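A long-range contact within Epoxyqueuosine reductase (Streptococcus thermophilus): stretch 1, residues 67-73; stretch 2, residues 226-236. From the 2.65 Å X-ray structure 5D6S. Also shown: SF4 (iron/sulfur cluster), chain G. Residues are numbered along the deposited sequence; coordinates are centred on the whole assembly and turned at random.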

# COMPACT_ATOMS: atom_id res chain seq x y z
N GLU A 67 -21.96 -3.31 2.85
CA GLU A 67 -21.48 -4.24 3.88
C GLU A 67 -20.33 -3.70 4.76
O GLU A 67 -19.88 -4.38 5.67
CB GLU A 67 -21.02 -5.55 3.24
CG GLU A 67 -22.15 -6.29 2.54
CD GLU A 67 -21.78 -7.71 2.14
OE1 GLU A 67 -20.61 -7.97 1.78
OE2 GLU A 67 -22.67 -8.58 2.23
N GLY A 68 -19.84 -2.50 4.46
CA GLY A 68 -18.82 -1.83 5.27
C GLY A 68 -17.43 -2.38 5.12
O GLY A 68 -16.64 -2.30 6.04
N ARG A 69 -17.12 -2.93 3.95
CA ARG A 69 -15.85 -3.58 3.70
C ARG A 69 -14.88 -2.64 2.94
O ARG A 69 -13.76 -3.02 2.58
CB ARG A 69 -16.06 -4.89 2.91
CG ARG A 69 -16.94 -5.93 3.61
CD ARG A 69 -17.18 -7.20 2.78
NE ARG A 69 -16.73 -7.05 1.39
CZ ARG A 69 -17.50 -6.89 0.32
NH1 ARG A 69 -18.82 -6.86 0.39
NH2 ARG A 69 -16.92 -6.74 -0.85
N THR A 70 -15.32 -1.42 2.74
CA THR A 70 -14.56 -0.40 2.05
C THR A 70 -13.65 0.40 3.02
O THR A 70 -14.00 0.61 4.19
CB THR A 70 -15.51 0.58 1.34
OG1 THR A 70 -14.75 1.65 0.79
CG2 THR A 70 -16.53 1.20 2.31
N THR A 71 -12.49 0.85 2.53
CA THR A 71 -11.51 1.59 3.38
C THR A 71 -11.84 3.05 3.59
O THR A 71 -11.46 3.62 4.62
CB THR A 71 -10.09 1.63 2.78
OG1 THR A 71 -10.11 2.29 1.52
CG2 THR A 71 -9.57 0.26 2.62
N GLY A 72 -12.45 3.67 2.60
CA GLY A 72 -12.59 5.12 2.57
C GLY A 72 -11.64 5.79 1.61
O GLY A 72 -11.75 6.99 1.37
N PHE A 73 -10.69 5.05 1.05
CA PHE A 73 -9.71 5.64 0.11
C PHE A 73 -10.23 5.58 -1.30
O PHE A 73 -9.63 6.15 -2.22
CB PHE A 73 -8.38 4.89 0.15
CG PHE A 73 -7.73 4.85 1.49
CD1 PHE A 73 -8.06 5.74 2.49
CD2 PHE A 73 -6.73 3.91 1.76
CE1 PHE A 73 -7.44 5.69 3.72
CE2 PHE A 73 -6.09 3.86 2.98
CZ PHE A 73 -6.45 4.76 3.97
N LEU A 226 -9.33 -11.61 2.92
CA LEU A 226 -9.65 -12.03 1.55
C LEU A 226 -10.83 -12.99 1.54
O LEU A 226 -10.85 -13.95 2.32
CB LEU A 226 -8.45 -12.70 0.91
CG LEU A 226 -7.28 -11.75 0.68
CD1 LEU A 226 -5.96 -12.50 0.48
CD2 LEU A 226 -7.53 -10.83 -0.50
N ILE A 227 -11.82 -12.74 0.69
CA ILE A 227 -13.10 -13.47 0.77
C ILE A 227 -13.11 -14.73 -0.10
O ILE A 227 -13.83 -15.68 0.22
CB ILE A 227 -14.30 -12.57 0.43
CG1 ILE A 227 -14.40 -11.47 1.50
CG2 ILE A 227 -15.58 -13.38 0.34
CD1 ILE A 227 -15.63 -10.59 1.41
N GLY A 228 -12.26 -14.76 -1.12
CA GLY A 228 -12.09 -15.94 -1.98
C GLY A 228 -12.20 -15.65 -3.47
O GLY A 228 -11.50 -16.27 -4.28
N ASP A 229 -13.05 -14.68 -3.82
CA ASP A 229 -13.32 -14.30 -5.21
C ASP A 229 -12.61 -13.03 -5.72
O ASP A 229 -13.10 -12.37 -6.63
CB ASP A 229 -14.83 -14.12 -5.40
CG ASP A 229 -15.41 -13.12 -4.44
OD1 ASP A 229 -14.71 -12.70 -3.50
OD2 ASP A 229 -16.60 -12.77 -4.59
N GLY A 230 -11.44 -12.71 -5.14
CA GLY A 230 -10.71 -11.46 -5.48
C GLY A 230 -11.26 -10.24 -4.75
O GLY A 230 -10.99 -9.10 -5.12
N THR A 231 -12.05 -10.50 -3.73
CA THR A 231 -12.79 -9.49 -2.98
C THR A 231 -12.39 -9.60 -1.52
O THR A 231 -11.78 -10.60 -1.12
CB THR A 231 -14.29 -9.66 -3.28
OG1 THR A 231 -14.73 -8.49 -3.98
CG2 THR A 231 -15.17 -9.89 -2.05
N MET A 232 -12.71 -8.59 -0.72
CA MET A 232 -12.00 -8.36 0.54
C MET A 232 -12.83 -7.63 1.60
O MET A 232 -13.64 -6.79 1.26
CB MET A 232 -10.77 -7.52 0.19
CG MET A 232 -10.00 -6.95 1.35
SD MET A 232 -8.74 -5.81 0.73
CE MET A 232 -7.35 -6.91 0.46
N ASN A 233 -12.62 -7.96 2.88
CA ASN A 233 -12.97 -6.99 3.95
C ASN A 233 -11.80 -6.04 4.26
O ASN A 233 -10.97 -6.35 5.09
CB ASN A 233 -13.40 -7.67 5.24
CG ASN A 233 -13.90 -6.67 6.28
OD1 ASN A 233 -14.46 -7.05 7.30
ND2 ASN A 233 -13.79 -5.40 5.98
N ALA A 234 -11.70 -4.93 3.53
CA ALA A 234 -10.47 -4.13 3.48
C ALA A 234 -10.13 -3.49 4.82
O ALA A 234 -8.98 -3.21 5.15
CB ALA A 234 -10.59 -3.07 2.41
N ARG A 235 -11.19 -3.15 5.52
CA ARG A 235 -11.21 -2.83 6.90
C ARG A 235 -10.28 -3.74 7.74
O ARG A 235 -9.76 -3.28 8.75
CB ARG A 235 -12.64 -3.06 7.34
CG ARG A 235 -13.39 -1.94 8.03
CD ARG A 235 -13.58 -0.70 7.19
NE ARG A 235 -13.29 0.39 8.12
CZ ARG A 235 -12.89 1.62 7.80
NH1 ARG A 235 -12.76 2.01 6.55
NH2 ARG A 235 -12.61 2.45 8.78
N ARG A 236 -10.07 -5.00 7.33
CA ARG A 236 -9.14 -5.92 8.05
C ARG A 236 -7.84 -6.21 7.29
O ARG A 236 -7.05 -7.03 7.70
CB ARG A 236 -9.82 -7.24 8.38
CG ARG A 236 -11.06 -7.08 9.25
CD ARG A 236 -11.77 -8.40 9.58
NE ARG A 236 -10.80 -9.45 9.92
CZ ARG A 236 -10.20 -9.58 11.09
NH1 ARG A 236 -10.47 -8.74 12.12
NH2 ARG A 236 -9.32 -10.55 11.26
FE1 SF4 G . -4.07 -7.52 3.19
FE2 SF4 G . -1.96 -8.77 3.99
FE3 SF4 G . -2.99 -9.30 1.65
FE4 SF4 G . -4.20 -10.07 3.78
S1 SF4 G . -2.31 -10.67 3.11
S2 SF4 G . -5.01 -9.09 2.13
S3 SF4 G . -3.68 -8.44 5.08
S4 SF4 G . -2.15 -7.48 2.30

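Two arginines, one from each stretch, reach across this contact in opposite senses, and each donates a hydrogen bond to backbone carbonyl oxygen of the other stretch rather than to a carboxylate there. Arg 69 NE donates a hydrogen bond to Met 232 O at 3.1 Å with an N-H...O angle of 166°, close to linear. In return, Arg 235 NH1 donates to Thr 70 O at 3.0 Å and 157°. The same nitrogen lies 2.8 Å from Thr 71 O, but there the angle is 127°, so this second bond is weak despite being the shorter: distance alone would rank the two wrongly. Both carbonyls lie at the edge of the Arg 235 guanidinium, near its plane, where its N-H groups point.

Between these side-chain bonds sits a single backbone-to-backbone hydrogen bond, from Ala 234 N to Arg 69 O, at 3.0 Å and 145°. It falls where the chains run close, the CA atoms of Arg 69 and Asn 233 being 4.5 Å apart. The CA atoms of Thr 71 and Arg 235 are 5.7 Å apart, so the backbones are more widely separated at that pair. Neither stretch forms a strand here, and the pairing is one of loop against a segment that becomes 3-10 at Ala 234. Arg 236 N, bonded to Asn 233 O at 2.8 Å, closes that turn within its own stretch.

Arg 69 has the largest area covered by the opposite stretch, 112 of the 405 Å² buried on both sides together. Its chi1 is m and chi2 t, while chi3, at -11°, lies between wells; this nearly eclipsed torsion belongs to the conformation that places NE on Met 232 O. The guanidinium is also held from its own stretch: Arg 69 NH1 and Glu 67 OE1 form a salt bridge at 2.5 Å, a very short separation to be read with caution at 2.65 Å resolution. Ile 227 CD1 comes within 3.7 Å of Arg 69 NE and Thr 231 CG2 within 3.8 Å of Arg 69 NH2, both obliquely to the guanidinium, adding van der Waals contact to the polar attachment.

Arg 235 also starts with its CA-to-CB bond sideways, but the end of the side chain comes nearer, with chi1 of -126° and chi3 of -137° both off the usual wells. On the way, Arg 235 CD passes 3.6 Å from Gly 68 O.

A small apolar contact accompanies these bonds. The CB of Ala 234 points toward stretch 1 and meets Thr 71 CG2 at 3.5 Å, and both residues are buried. With Thr 71 in the p rotamer, its hydroxyl makes no hydrogen bond across the contact: Phe 73 N donates to Thr 71 OG1 at 2.9 Å and 166°, and the same atom is also hydrogen-bonded to a residue just beyond the stretches. Met 232 likewise divides its roles, since its carbonyl receives Arg 69 while its side chain leads away, bringing Met 232 CE to 3.6 Å from S2 of the iron-sulfur cluster.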